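Local coordinates for protein isoprenyl transferase (Helicobacter pylori, PDB 2D2R) that probably condenses isopentenyl diphosphate with allylic pyrophosphates, using magnesium, as a homodimer that builds undecaprenyl diphosphate, at residues 63-68 and 137-142; 103-108 and 123-128; 141-146 and 199-204; 146-151 and 177-182; 154-159 and 172-177. All coordinates share one frame; numbering follows the deposited sequence.

Contact 1 of 5, residues 63-68 and 137-142; sequences LTLYAF and QVLALN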
# COMPACT_ATOMS: atom_id res chain seq x y z
N LEU A 63 13.86 6.48 9.10
CA LEU A 63 12.78 7.41 8.88
C LEU A 63 12.84 7.69 7.39
O LEU A 63 13.89 8.11 6.88
CB LEU A 63 13.04 8.72 9.67
CG LEU A 63 12.01 9.84 9.49
CD1 LEU A 63 10.68 9.36 10.13
CD2 LEU A 63 12.48 11.18 10.16
N THR A 64 11.74 7.43 6.68
CA THR A 64 11.71 7.67 5.25
C THR A 64 10.63 8.72 5.01
O THR A 64 9.49 8.56 5.45
CB THR A 64 11.37 6.39 4.50
OG1 THR A 64 12.35 5.40 4.79
CG2 THR A 64 11.36 6.65 3.03
N LEU A 65 10.98 9.78 4.26
CA LEU A 65 10.08 10.90 4.01
C LEU A 65 9.79 11.06 2.53
O LEU A 65 10.70 11.00 1.69
CB LEU A 65 10.70 12.20 4.60
CG LEU A 65 10.92 12.20 6.12
CD1 LEU A 65 11.67 13.44 6.55
CD2 LEU A 65 9.58 12.15 6.87
N TYR A 66 8.52 11.24 2.20
CA TYR A 66 8.20 11.33 0.80
C TYR A 66 8.44 12.76 0.34
O TYR A 66 7.54 13.61 0.37
CB TYR A 66 6.76 10.87 0.60
CG TYR A 66 6.36 10.55 -0.81
CD1 TYR A 66 7.29 10.48 -1.84
CD2 TYR A 66 5.04 10.30 -1.11
CE1 TYR A 66 6.91 10.18 -3.14
CE2 TYR A 66 4.63 10.00 -2.40
CZ TYR A 66 5.57 9.93 -3.41
OH TYR A 66 5.16 9.57 -4.68
N ALA A 67 9.69 13.02 -0.06
CA ALA A 67 10.12 14.37 -0.49
C ALA A 67 9.32 14.82 -1.67
O ALA A 67 8.72 15.89 -1.64
CB ALA A 67 11.59 14.38 -0.83
N PHE A 68 9.32 14.00 -2.72
CA PHE A 68 8.56 14.25 -3.93
C PHE A 68 8.57 13.10 -4.95
O PHE A 68 9.51 12.27 -4.96
CB PHE A 68 9.01 15.58 -4.56
CG PHE A 68 9.96 15.45 -5.71
CD1 PHE A 68 9.49 15.15 -7.00
CD2 PHE A 68 11.31 15.73 -5.53
CE1 PHE A 68 10.36 15.16 -8.11
CE2 PHE A 68 12.19 15.73 -6.64
CZ PHE A 68 11.71 15.45 -7.93
N GLN A 137 18.11 8.39 7.71
CA GLN A 137 17.03 9.23 7.20
C GLN A 137 17.09 8.97 5.71
O GLN A 137 18.15 9.12 5.11
CB GLN A 137 17.23 10.73 7.48
CG GLN A 137 16.04 11.57 6.99
CD GLN A 137 16.43 12.93 6.41
OE1 GLN A 137 17.16 13.03 5.42
NE2 GLN A 137 15.94 13.98 7.05
N VAL A 138 15.95 8.57 5.15
CA VAL A 138 15.85 8.29 3.74
C VAL A 138 14.93 9.33 3.12
O VAL A 138 13.85 9.60 3.66
CB VAL A 138 15.24 6.87 3.49
CG1 VAL A 138 15.30 6.53 1.99
CG2 VAL A 138 15.98 5.82 4.35
N LEU A 139 15.38 9.95 2.02
CA LEU A 139 14.52 10.90 1.32
C LEU A 139 14.13 10.31 -0.02
O LEU A 139 14.98 9.85 -0.82
CB LEU A 139 15.17 12.30 1.11
CG LEU A 139 15.43 13.20 2.35
CD1 LEU A 139 15.95 14.61 1.88
CD2 LEU A 139 14.21 13.35 3.20
N ALA A 140 12.82 10.27 -0.25
CA ALA A 140 12.27 9.78 -1.49
C ALA A 140 12.28 10.95 -2.45
O ALA A 140 11.56 11.90 -2.25
CB ALA A 140 10.83 9.30 -1.26
N LEU A 141 13.10 10.86 -3.49
CA LEU A 141 13.26 11.91 -4.47
C LEU A 141 12.94 11.45 -5.86
O LEU A 141 13.55 10.52 -6.37
CB LEU A 141 14.70 12.43 -4.41
CG LEU A 141 15.10 12.96 -3.03
CD1 LEU A 141 16.65 13.09 -2.95
CD2 LEU A 141 14.44 14.34 -2.78
N ASN A 142 11.99 12.12 -6.50
CA ASN A 142 11.53 11.70 -7.84
C ASN A 142 11.19 10.21 -7.66
O ASN A 142 11.53 9.37 -8.48
CB ASN A 142 12.62 11.83 -8.90
CG ASN A 142 12.13 11.54 -10.27
OD1 ASN A 142 10.94 11.77 -10.60
ND2 ASN A 142 13.02 11.03 -11.12

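Contact 2 of 5, residues 103-108 and 123-128; sequences IRFRAI and LQLEND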
# COMPACT_ATOMS: atom_id res chain seq x y z
N ILE A 103 23.49 11.04 11.71
CA ILE A 103 22.37 10.61 10.88
C ILE A 103 22.85 10.21 9.49
O ILE A 103 23.32 11.03 8.72
CB ILE A 103 21.31 11.73 10.74
CG1 ILE A 103 20.71 12.04 12.11
CG2 ILE A 103 20.24 11.35 9.67
CD1 ILE A 103 19.46 12.92 12.07
N ARG A 104 22.72 8.93 9.16
CA ARG A 104 23.12 8.47 7.84
C ARG A 104 22.12 8.94 6.78
O ARG A 104 20.92 8.93 7.03
CB ARG A 104 23.20 6.96 7.82
CG ARG A 104 23.61 6.46 6.51
CD ARG A 104 23.88 4.99 6.55
NE ARG A 104 24.36 4.62 5.24
CZ ARG A 104 24.70 3.39 4.89
NH1 ARG A 104 24.61 2.37 5.77
NH2 ARG A 104 25.16 3.18 3.66
N PHE A 105 22.61 9.32 5.59
CA PHE A 105 21.73 9.80 4.54
C PHE A 105 21.53 8.85 3.37
O PHE A 105 22.47 8.29 2.84
CB PHE A 105 22.22 11.15 4.01
CG PHE A 105 21.47 11.62 2.79
CD1 PHE A 105 20.16 12.10 2.89
CD2 PHE A 105 22.08 11.58 1.54
CE1 PHE A 105 19.47 12.52 1.76
CE2 PHE A 105 21.40 12.00 0.39
CZ PHE A 105 20.09 12.47 0.51
N ARG A 106 20.29 8.66 2.96
CA ARG A 106 20.05 7.81 1.82
C ARG A 106 18.93 8.39 0.96
O ARG A 106 17.98 8.93 1.49
CB ARG A 106 19.68 6.41 2.30
CG ARG A 106 19.82 5.32 1.26
CD ARG A 106 20.16 3.96 1.94
NE ARG A 106 19.67 2.86 1.13
CZ ARG A 106 19.75 1.57 1.47
NH1 ARG A 106 20.33 1.21 2.61
NH2 ARG A 106 19.23 0.65 0.67
N ALA A 107 19.11 8.35 -0.35
CA ALA A 107 18.11 8.81 -1.31
C ALA A 107 17.53 7.59 -2.03
O ALA A 107 18.27 6.64 -2.34
CB ALA A 107 18.75 9.73 -2.36
N ILE A 108 16.21 7.63 -2.30
CA ILE A 108 15.54 6.60 -3.06
C ILE A 108 14.69 7.31 -4.08
O ILE A 108 14.26 8.45 -3.88
CB ILE A 108 14.68 5.62 -2.17
CG1 ILE A 108 13.55 6.34 -1.44
CG2 ILE A 108 15.61 4.92 -1.17
CD1 ILE A 108 12.68 5.37 -0.57
N LEU A 123 24.88 11.52 -4.20
CA LEU A 123 25.83 10.44 -3.98
C LEU A 123 26.89 10.82 -2.94
O LEU A 123 27.31 9.99 -2.14
CB LEU A 123 26.52 10.06 -5.30
CG LEU A 123 25.67 9.59 -6.50
CD1 LEU A 123 26.61 9.17 -7.61
CD2 LEU A 123 24.79 8.43 -6.14
N GLN A 124 27.31 12.07 -2.92
CA GLN A 124 28.32 12.46 -1.96
C GLN A 124 27.85 12.55 -0.54
O GLN A 124 28.59 12.18 0.38
CB GLN A 124 28.98 13.78 -2.37
CG GLN A 124 29.88 13.61 -3.59
CD GLN A 124 31.32 13.93 -3.28
OE1 GLN A 124 31.65 15.06 -2.87
NE2 GLN A 124 32.19 12.95 -3.46
N LEU A 125 26.63 13.02 -0.32
CA LEU A 125 26.17 13.10 1.06
C LEU A 125 26.03 11.67 1.56
O LEU A 125 26.21 11.41 2.74
CB LEU A 125 24.83 13.84 1.16
CG LEU A 125 24.31 14.18 2.55
CD1 LEU A 125 25.32 15.03 3.30
CD2 LEU A 125 23.00 14.96 2.42
N GLU A 126 25.73 10.76 0.64
CA GLU A 126 25.59 9.34 0.97
C GLU A 126 26.94 8.78 1.41
O GLU A 126 27.06 8.23 2.50
CB GLU A 126 25.04 8.56 -0.22
CG GLU A 126 23.51 8.73 -0.39
CD GLU A 126 22.95 7.95 -1.57
OE1 GLU A 126 21.78 7.48 -1.48
OE2 GLU A 126 23.67 7.82 -2.60
N ASN A 127 27.94 8.97 0.57
CA ASN A 127 29.31 8.53 0.86
C ASN A 127 29.70 9.04 2.25
O ASN A 127 30.03 8.26 3.15
CB ASN A 127 30.30 9.11 -0.17
CG ASN A 127 30.68 8.12 -1.28
OD1 ASN A 127 29.93 7.91 -2.24
ND2 ASN A 127 31.85 7.51 -1.14
N ASP A 128 29.62 10.35 2.41
CA ASP A 128 30.00 11.02 3.64
C ASP A 128 29.33 10.60 4.93
O ASP A 128 29.90 10.75 6.02
CB ASP A 128 29.80 12.52 3.46
CG ASP A 128 30.84 13.14 2.55
OD1 ASP A 128 31.36 12.44 1.64
OD2 ASP A 128 31.14 14.34 2.73
O HOH W 1 24.70 6.72 3.41

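Contact 3 of 5, residues 141-146 and 199-204; sequences LNYGSK and SNFLLW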
# COMPACT_ATOMS: atom_id res chain seq x y z
N LEU A 141 13.10 10.86 -3.49
CA LEU A 141 13.26 11.91 -4.47
C LEU A 141 12.94 11.45 -5.86
O LEU A 141 13.55 10.52 -6.37
CB LEU A 141 14.70 12.43 -4.41
CG LEU A 141 15.10 12.96 -3.03
CD1 LEU A 141 16.65 13.09 -2.95
CD2 LEU A 141 14.44 14.34 -2.78
N ASN A 142 11.99 12.12 -6.50
CA ASN A 142 11.53 11.70 -7.84
C ASN A 142 11.19 10.21 -7.66
O ASN A 142 11.53 9.37 -8.48
CB ASN A 142 12.62 11.83 -8.90
CG ASN A 142 12.13 11.54 -10.27
OD1 ASN A 142 10.94 11.77 -10.60
ND2 ASN A 142 13.02 11.03 -11.12
N TYR A 143 10.49 9.94 -6.57
CA TYR A 143 10.13 8.56 -6.20
C TYR A 143 8.72 8.11 -6.50
O TYR A 143 7.75 8.84 -6.27
CB TYR A 143 10.34 8.38 -4.69
CG TYR A 143 9.99 6.98 -4.21
CD1 TYR A 143 10.95 5.95 -4.23
CD2 TYR A 143 8.68 6.66 -3.86
CE1 TYR A 143 10.57 4.60 -3.89
CE2 TYR A 143 8.30 5.33 -3.54
CZ TYR A 143 9.23 4.31 -3.56
OH TYR A 143 8.79 3.00 -3.27
N GLY A 144 8.61 6.85 -6.97
CA GLY A 144 7.30 6.27 -7.21
C GLY A 144 7.49 4.79 -6.97
O GLY A 144 8.47 4.24 -7.44
N SER A 145 6.57 4.14 -6.26
CA SER A 145 6.69 2.71 -5.98
C SER A 145 6.61 1.84 -7.20
O SER A 145 7.41 0.92 -7.37
CB SER A 145 5.61 2.37 -4.92
OG SER A 145 5.84 1.14 -4.38
N LYS A 146 5.65 2.08 -8.09
CA LYS A 146 5.61 1.27 -9.28
C LYS A 146 6.88 1.41 -10.06
O LYS A 146 7.38 0.44 -10.62
CB LYS A 146 4.42 1.62 -10.16
CG LYS A 146 3.14 1.18 -9.57
CD LYS A 146 2.00 1.46 -10.57
CE LYS A 146 0.66 0.89 -10.00
NZ LYS A 146 -0.40 1.03 -11.03
N SER A 199 -0.70 6.87 -2.24
CA SER A 199 -0.04 7.65 -3.25
C SER A 199 1.25 7.06 -3.81
O SER A 199 2.26 7.77 -3.92
CB SER A 199 0.20 9.07 -2.72
OG SER A 199 -1.05 9.75 -2.75
N ASN A 200 1.22 5.77 -4.15
CA ASN A 200 2.38 5.12 -4.82
C ASN A 200 3.70 5.28 -4.04
O ASN A 200 4.75 5.50 -4.60
CB ASN A 200 2.47 5.77 -6.21
CG ASN A 200 3.31 4.99 -7.17
OD1 ASN A 200 3.46 3.78 -7.08
ND2 ASN A 200 3.93 5.72 -8.11
N PHE A 201 3.60 5.19 -2.73
CA PHE A 201 4.73 5.32 -1.84
C PHE A 201 4.98 4.07 -1.01
O PHE A 201 4.13 3.64 -0.19
CB PHE A 201 4.46 6.52 -0.92
CG PHE A 201 5.56 6.81 0.11
CD1 PHE A 201 6.85 7.10 -0.29
CD2 PHE A 201 5.26 6.86 1.47
CE1 PHE A 201 7.86 7.46 0.67
CE2 PHE A 201 6.24 7.20 2.43
CZ PHE A 201 7.54 7.51 2.02
N LEU A 202 6.16 3.48 -1.22
CA LEU A 202 6.61 2.33 -0.44
C LEU A 202 5.51 1.26 -0.33
O LEU A 202 5.26 0.74 0.75
CB LEU A 202 7.01 2.78 0.98
CG LEU A 202 8.18 3.80 1.06
CD1 LEU A 202 8.51 4.13 2.57
CD2 LEU A 202 9.36 3.18 0.38
N LEU A 203 4.92 0.91 -1.45
CA LEU A 203 3.81 -0.07 -1.45
C LEU A 203 4.30 -1.45 -0.96
O LEU A 203 3.73 -2.06 -0.05
CB LEU A 203 3.23 -0.15 -2.84
CG LEU A 203 2.70 1.18 -3.42
CD1 LEU A 203 2.26 1.03 -4.91
CD2 LEU A 203 1.50 1.59 -2.63
N TRP A 204 5.41 -1.89 -1.52
CA TRP A 204 5.99 -3.16 -1.15
C TRP A 204 6.47 -3.17 0.27
O TRP A 204 6.16 -4.09 1.01
CB TRP A 204 7.14 -3.48 -2.10
CG TRP A 204 7.89 -4.76 -1.79
CD1 TRP A 204 8.82 -4.97 -0.76
CD2 TRP A 204 7.85 -5.96 -2.53
NE1 TRP A 204 9.34 -6.23 -0.86
CE2 TRP A 204 8.78 -6.86 -1.94
CE3 TRP A 204 7.13 -6.38 -3.67
CZ2 TRP A 204 8.99 -8.14 -2.45
CZ3 TRP A 204 7.35 -7.63 -4.16
CH2 TRP A 204 8.28 -8.51 -3.56

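Contact 4 of 5, residues 146-151 and 177-182; sequences KNELSR and RLDTRN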
# COMPACT_ATOMS: atom_id res chain seq x y z
N LYS A 146 5.65 2.08 -8.09
CA LYS A 146 5.61 1.27 -9.28
C LYS A 146 6.88 1.41 -10.06
O LYS A 146 7.38 0.44 -10.62
CB LYS A 146 4.42 1.62 -10.16
CG LYS A 146 3.14 1.18 -9.57
CD LYS A 146 2.00 1.46 -10.57
CE LYS A 146 0.66 0.89 -10.00
NZ LYS A 146 -0.40 1.03 -11.03
N ASN A 147 7.41 2.63 -10.15
CA ASN A 147 8.67 2.82 -10.86
C ASN A 147 9.80 2.11 -10.14
O ASN A 147 10.63 1.48 -10.77
CB ASN A 147 9.01 4.34 -10.97
CG ASN A 147 10.43 4.58 -11.54
OD1 ASN A 147 10.65 4.52 -12.74
ND2 ASN A 147 11.37 4.80 -10.68
N GLU A 148 9.86 2.19 -8.81
CA GLU A 148 10.92 1.49 -8.09
C GLU A 148 10.88 -0.02 -8.40
O GLU A 148 11.90 -0.65 -8.64
CB GLU A 148 10.82 1.69 -6.58
CG GLU A 148 11.95 1.01 -5.76
CD GLU A 148 11.67 1.02 -4.24
OE1 GLU A 148 10.47 1.15 -3.83
OE2 GLU A 148 12.64 0.88 -3.48
N LEU A 149 9.68 -0.60 -8.39
CA LEU A 149 9.56 -2.02 -8.68
C LEU A 149 9.95 -2.33 -10.12
O LEU A 149 10.54 -3.40 -10.41
CB LEU A 149 8.13 -2.50 -8.38
CG LEU A 149 7.93 -2.67 -6.86
CD1 LEU A 149 6.41 -2.59 -6.47
CD2 LEU A 149 8.55 -4.05 -6.42
N SER A 150 9.64 -1.41 -11.03
CA SER A 150 9.99 -1.59 -12.43
C SER A 150 11.49 -1.61 -12.57
O SER A 150 12.02 -2.36 -13.35
CB SER A 150 9.46 -0.41 -13.27
OG SER A 150 8.05 -0.45 -13.29
N ARG A 151 12.18 -0.72 -11.84
CA ARG A 151 13.64 -0.66 -11.92
C ARG A 151 14.23 -1.89 -11.25
O ARG A 151 15.28 -2.40 -11.69
CB ARG A 151 14.16 0.63 -11.28
CG ARG A 151 13.83 1.86 -12.13
CD ARG A 151 14.46 3.18 -11.56
NE ARG A 151 13.77 3.71 -10.37
CZ ARG A 151 14.19 3.59 -9.11
NH1 ARG A 151 15.30 2.95 -8.86
NH2 ARG A 151 13.48 4.08 -8.08
N ARG A 177 16.77 -5.83 -4.46
CA ARG A 177 17.11 -4.99 -5.61
C ARG A 177 16.32 -3.66 -5.54
O ARG A 177 16.51 -2.81 -6.44
CB ARG A 177 16.75 -5.61 -6.96
CG ARG A 177 17.37 -6.93 -7.34
CD ARG A 177 18.90 -6.85 -7.35
NE ARG A 177 19.50 -8.17 -7.62
CZ ARG A 177 19.90 -8.58 -8.82
NH1 ARG A 177 19.79 -7.78 -9.89
NH2 ARG A 177 20.39 -9.82 -8.95
N LEU A 178 15.43 -3.49 -4.54
CA LEU A 178 14.65 -2.24 -4.40
C LEU A 178 15.61 -1.19 -3.86
O LEU A 178 16.62 -1.56 -3.30
CB LEU A 178 13.51 -2.45 -3.39
CG LEU A 178 12.40 -3.33 -4.04
CD1 LEU A 178 11.38 -3.72 -3.02
CD2 LEU A 178 11.71 -2.54 -5.17
N ASP A 179 15.30 0.08 -4.05
CA ASP A 179 16.17 1.20 -3.55
C ASP A 179 16.37 1.06 -2.04
O ASP A 179 17.37 1.51 -1.48
CB ASP A 179 15.47 2.56 -3.79
CG ASP A 179 15.28 2.88 -5.25
OD1 ASP A 179 14.67 3.95 -5.54
OD2 ASP A 179 15.72 2.12 -6.15
N THR A 180 15.41 0.45 -1.35
CA THR A 180 15.43 0.28 0.11
C THR A 180 16.13 -1.00 0.58
O THR A 180 16.02 -1.35 1.75
CB THR A 180 13.96 0.18 0.64
OG1 THR A 180 13.28 -0.80 -0.15
CG2 THR A 180 13.22 1.51 0.46
N ARG A 181 16.81 -1.70 -0.29
CA ARG A 181 17.45 -2.93 0.14
C ARG A 181 18.22 -2.72 1.47
O ARG A 181 18.82 -1.64 1.70
CB ARG A 181 18.38 -3.42 -0.96
CG ARG A 181 19.54 -2.51 -1.26
CD ARG A 181 20.20 -3.01 -2.52
NE ARG A 181 21.12 -4.13 -2.28
CZ ARG A 181 22.36 -4.00 -1.78
NH1 ARG A 181 22.84 -2.80 -1.46
NH2 ARG A 181 23.13 -5.07 -1.60
N ASN A 182 18.17 -3.71 2.34
CA ASN A 182 18.88 -3.63 3.61
C ASN A 182 18.25 -2.70 4.65
O ASN A 182 18.75 -2.60 5.77
CB ASN A 182 20.35 -3.21 3.39
CG ASN A 182 21.07 -4.11 2.40
OD1 ASN A 182 20.93 -5.34 2.42
ND2 ASN A 182 21.86 -3.50 1.54
O HOH W 2 14.62 -0.22 -7.50

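Contact 5 of 5, residues 154-159 and 172-177; sequences KSLLES and NEISNR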
# COMPACT_ATOMS: atom_id res chain seq x y z
N LYS A 154 14.09 -4.56 -13.88
CA LYS A 154 15.07 -4.29 -14.93
C LYS A 154 16.43 -4.71 -14.39
O LYS A 154 17.30 -5.19 -15.14
CB LYS A 154 15.06 -2.80 -15.28
CG LYS A 154 16.01 -2.37 -16.40
CD LYS A 154 15.66 -0.93 -16.90
CE LYS A 154 15.68 0.08 -15.76
NZ LYS A 154 14.78 1.31 -15.98
N SER A 155 16.61 -4.51 -13.09
CA SER A 155 17.84 -4.91 -12.43
C SER A 155 17.99 -6.44 -12.51
O SER A 155 19.08 -6.94 -12.83
CB SER A 155 17.83 -4.46 -10.96
OG SER A 155 18.92 -5.02 -10.23
N LEU A 156 16.90 -7.19 -12.27
CA LEU A 156 16.98 -8.66 -12.29
C LEU A 156 17.15 -9.21 -13.68
O LEU A 156 17.79 -10.24 -13.85
CB LEU A 156 15.73 -9.32 -11.66
CG LEU A 156 15.64 -9.17 -10.13
CD1 LEU A 156 14.17 -9.29 -9.66
CD2 LEU A 156 16.50 -10.19 -9.49
N LEU A 157 16.56 -8.55 -14.67
CA LEU A 157 16.64 -8.99 -16.07
C LEU A 157 18.04 -8.70 -16.61
O LEU A 157 18.62 -9.50 -17.34
CB LEU A 157 15.61 -8.25 -16.94
CG LEU A 157 15.58 -8.39 -18.48
CD1 LEU A 157 15.94 -9.78 -18.94
CD2 LEU A 157 14.20 -8.11 -18.95
N GLU A 158 18.57 -7.55 -16.26
CA GLU A 158 19.89 -7.16 -16.74
C GLU A 158 21.03 -7.85 -16.00
O GLU A 158 22.09 -8.08 -16.60
CB GLU A 158 20.03 -5.64 -16.66
CG GLU A 158 19.15 -4.95 -17.67
CD GLU A 158 19.20 -3.43 -17.57
OE1 GLU A 158 19.91 -2.90 -16.71
OE2 GLU A 158 18.50 -2.77 -18.37
N SER A 159 20.83 -8.16 -14.72
CA SER A 159 21.84 -8.87 -13.93
C SER A 159 21.18 -9.90 -13.03
O SER A 159 21.04 -9.70 -11.85
CB SER A 159 22.64 -7.90 -13.10
OG SER A 159 23.06 -6.83 -13.92
N ASN A 172 12.49 -12.51 -2.07
CA ASN A 172 13.70 -12.06 -1.46
C ASN A 172 14.54 -11.37 -2.53
O ASN A 172 15.23 -10.36 -2.24
CB ASN A 172 14.49 -13.31 -0.85
CG ASN A 172 15.86 -12.91 -0.21
OD1 ASN A 172 15.98 -12.61 1.02
ND2 ASN A 172 16.94 -12.94 -1.02
N GLU A 173 14.53 -11.88 -3.76
CA GLU A 173 15.36 -11.26 -4.79
C GLU A 173 14.88 -9.85 -5.14
O GLU A 173 15.68 -8.97 -5.44
CB GLU A 173 15.42 -12.09 -6.07
CG GLU A 173 16.03 -13.52 -5.91
CD GLU A 173 17.48 -13.53 -5.43
OE1 GLU A 173 18.25 -12.59 -5.82
OE2 GLU A 173 17.85 -14.47 -4.68
N ILE A 174 13.58 -9.63 -5.08
CA ILE A 174 13.07 -8.31 -5.42
C ILE A 174 13.42 -7.40 -4.29
O ILE A 174 13.95 -6.31 -4.49
CB ILE A 174 11.56 -8.36 -5.62
CG1 ILE A 174 11.25 -9.14 -6.89
CG2 ILE A 174 10.97 -6.94 -5.68
CD1 ILE A 174 9.71 -9.48 -7.11
N SER A 175 13.19 -7.86 -3.07
CA SER A 175 13.45 -7.05 -1.90
C SER A 175 14.87 -6.50 -1.89
O SER A 175 15.14 -5.36 -1.56
CB SER A 175 13.23 -7.94 -0.69
OG SER A 175 13.54 -7.26 0.48
N ASN A 176 15.77 -7.32 -2.37
CA ASN A 176 17.19 -6.93 -2.33
C ASN A 176 17.68 -6.13 -3.53
O ASN A 176 18.84 -5.73 -3.57
CB ASN A 176 17.92 -8.23 -1.91
CG ASN A 176 17.60 -8.53 -0.42
OD1 ASN A 176 16.74 -9.46 0.02
ND2 ASN A 176 18.16 -7.66 0.44
N ARG A 177 16.77 -5.83 -4.46
CA ARG A 177 17.11 -4.99 -5.61
C ARG A 177 16.32 -3.66 -5.54
O ARG A 177 16.51 -2.81 -6.44
CB ARG A 177 16.75 -5.61 -6.96
CG ARG A 177 17.37 -6.93 -7.34
CD ARG A 177 18.90 -6.85 -7.35
NE ARG A 177 19.50 -8.17 -7.62
CZ ARG A 177 19.90 -8.58 -8.82
NH1 ARG A 177 19.79 -7.78 -9.89
NH2 ARG A 177 20.39 -9.82 -8.95

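Contact 1 of 5, residues 63-68 and 137-142
The ring of Phe-68 lies flat over the backbone that follows strand 137-140. Asn-142 N sits 3.5 Å above the ring plane, over its centre, and Asn-142 CB touches Phe-68 CZ at 3.9 Å. Before this point the strands run in regular parallel register. Val-138 N donates to Leu-63 O at 2.7 Å. Leu-65 N donates to Val-138 O, and Ala-140 N to Leu-65 O at 3.0 Å. All three bonds run nearly along the C=O axis. Tyr-66 then centres an inverse gamma turn. Its ring stacks on Phe-201, close to Ser-199, a probable substrate-binding residue. On one face Thr-64 and Val-138 lie side by side, with Thr-64 OG1 3.5 Å from Val-138 CB; the hydroxyl's hydrogen bond is to His-18. On the other face Leu-139 CD2 meets Leu-65 CB at 4.0 Å. Both strands are inner ones of the sheet, with strand 18-22 beside 63-66 and strand 104-108 beside 137-140. Helix 37-56 packs on the face carrying Leu-63, Leu-65 and Gln-137.

Contact 2 of 5, residues 103-108 and 123-128
Strand 104-108 and helix 116-129 are the first two elements of a beta-alpha-beta unit, and here the helix packs back on its strand. The short segments approach to 7.0 Å and run roughly antiparallel, at 146°. Phe-105 and Leu-125 carry the apolar part. Their side chains cross at about a right angle, each with CG anti to its backbone N. Leu-125 CD2 sits over one face of the Phe-105 ring in a CH-pi contact, 3.7 Å from the centroid and 17° off the normal. Leu-125 CG also touches Phe-105 CD2 at 3.6 Å. Tyr-98 of helix 80-100 meets the Phe-105 ring edge-to-face. Glu-126 reaches along the strand with its chain extended beyond CG, and its CG lies 3.4 Å from Phe-105 O. One water accepts from Arg-104 NE and donates to Phe-105 O and Glu-126 O, tying strand to helix a second way. At the carboxylate, Ala-107 N donates to Glu-126 OE1 at 3.0 Å, nearly straight at 173°, from above the carboxylate plane.

Contact 3 of 5, residues 141-146 and 199-204
The N-terminus of helix 145-158 meets the loop that carries Ser-199, a probable substrate-binding residue. Gly-144 holds the N-cap position. Asn-200 reaches the first turn with two oxygens. Its backbone O accepts from Ser-145 N at 2.8 Å, with the donor above the carbonyl plane. Its side-chain OD1 accepts from Lys-146 N at 3.0 Å, in plane and on a lone pair. CG of Asn-200 is anti to its backbone N (chi1 -164°), which turns the amide toward the helix start. Ser-145 OG in turn accepts from Leu-203 N at 3.1 Å. Packing is tight here, with Ser-145 CB 3.5 Å from Leu-203 CG. The Tyr-143 side chain crosses Phe-201 at about a right angle, CE2 to CD1 at 4.0 Å. Its OH takes a weak bond from Leu-202 N; a stronger partner is Glu-148. Trp-204 and Lys-146 form cation-pi pairs with Lys-146 and Trp-204 of the second subunit. Asn-200 thus ties this first helical turn to the probable substrate-binding loop of the prenyltransferase family.

Contact 4 of 5, residues 146-151 and 177-182
Glu-148 is the first residue of 146-151 to reach the loop 177-182. Its CG is anti to the backbone N (chi1 -178°) and the chain stays extended, so the carboxylate ends against the start of a type I turn from Leu-178 to Arg-181. Asp-179 N gives Glu-148 OE2 a short but bent bond of 2.8 Å, which is weak. Glu-148 crosses Leu-178 at about a right angle, with Leu-178 CD2 3.6 Å from Glu-148 CG. The other carboxylate oxygen, OE1, is hydrogen-bonded to Tyr-143 OH and Gln-205 NE2. Leu-149 comes next and adds an apolar touch, CD2 to Leu-178 CD2 at 3.7 Å.

One turn on from Glu-148, Arg-151 bends at chi3 (-76°) and grips Asp-179 end-on in a salt bridge. Its NH2 meets Asp-179 OD1 at 2.8 Å and its NH1 meets OD2 at 2.9 Å. Both oxygens use their syn lone pairs, and the two groups are 30° from coplanar. The guanidinium probably offsets the like charges of Glu-148 OE2 and Asp-179 OD1, which lie 4.2 Å apart. Gly-109 N also donates to Asp-179 OD1.

The contact holds helix 145-158 to the loop between helix 171-175 and strand 188-191. Asp-179 and Thr-180 also touch Ile-108 of strand 104-108, and Leu-149 packs on Trp-204 of the second subunit.

Contact 5 of 5, residues 154-159 and 172-177
Arg-177, Leu-156 and Ser-155 bury the most surface here, and the arginine is the centre of the contact. It lies just past the end of helix 171-175, and its chain bends at chi2 (-58°), which carries the guanidinium to the C-terminal end of helix 145-158. The group is held along its edge. NH1 donates to Ser-155 OG at 2.9 Å, and NH1 and NH2 both donate to Ser-159 O, each at 3.0 Å. All three bonds lie within 2° of the guanidinium plane. The NH2 bond runs nearly along the C=O axis of Ser-159, while NH1 meets that oxygen from above the carbonyl plane. A positive group just past the C-terminal end of a helix probably interacts favourably with the helix dipole.

Leu-156 closes one face of the guanidinium. Its CD2 sits 3.8 Å above the plane, over the centre, so the flat group is fixed by polar bonds at its edge and an apolar methyl above. The other methyl, CD1, reaches Ile-174 CG1 at 4.0 Å, and the two side chains cross at about a right angle. The contact joins the end of helix 145-158 to helix 171-175. Leu-156 and Ile-174 also pack on Phe-153 of the second subunit.

Contacts 1 to 4 are buried, contact 1 nearest the centre of the chain. Contact 5 is the farthest out and only partly buried. Contacts 1 and 2 share the sheet: Leu-139 N is 2.8 Å from Arg-106 O, a probable hydrogen bond. Contacts 3, 4 and 5 all use helix 145-158, from its start to its end, and all touch the second subunit. Chemistry differs with place in the fold. Contact 1 relies on strand backbone bonds, contact 2 on a methyl over a ring and one carboxylate bond, contact 3 on bonds at a helix start, and contacts 4 and 5 on arginines. Arg-106 links contacts 2 and 4; Tyr-143 links contact 3 to contact 4 through Glu-148.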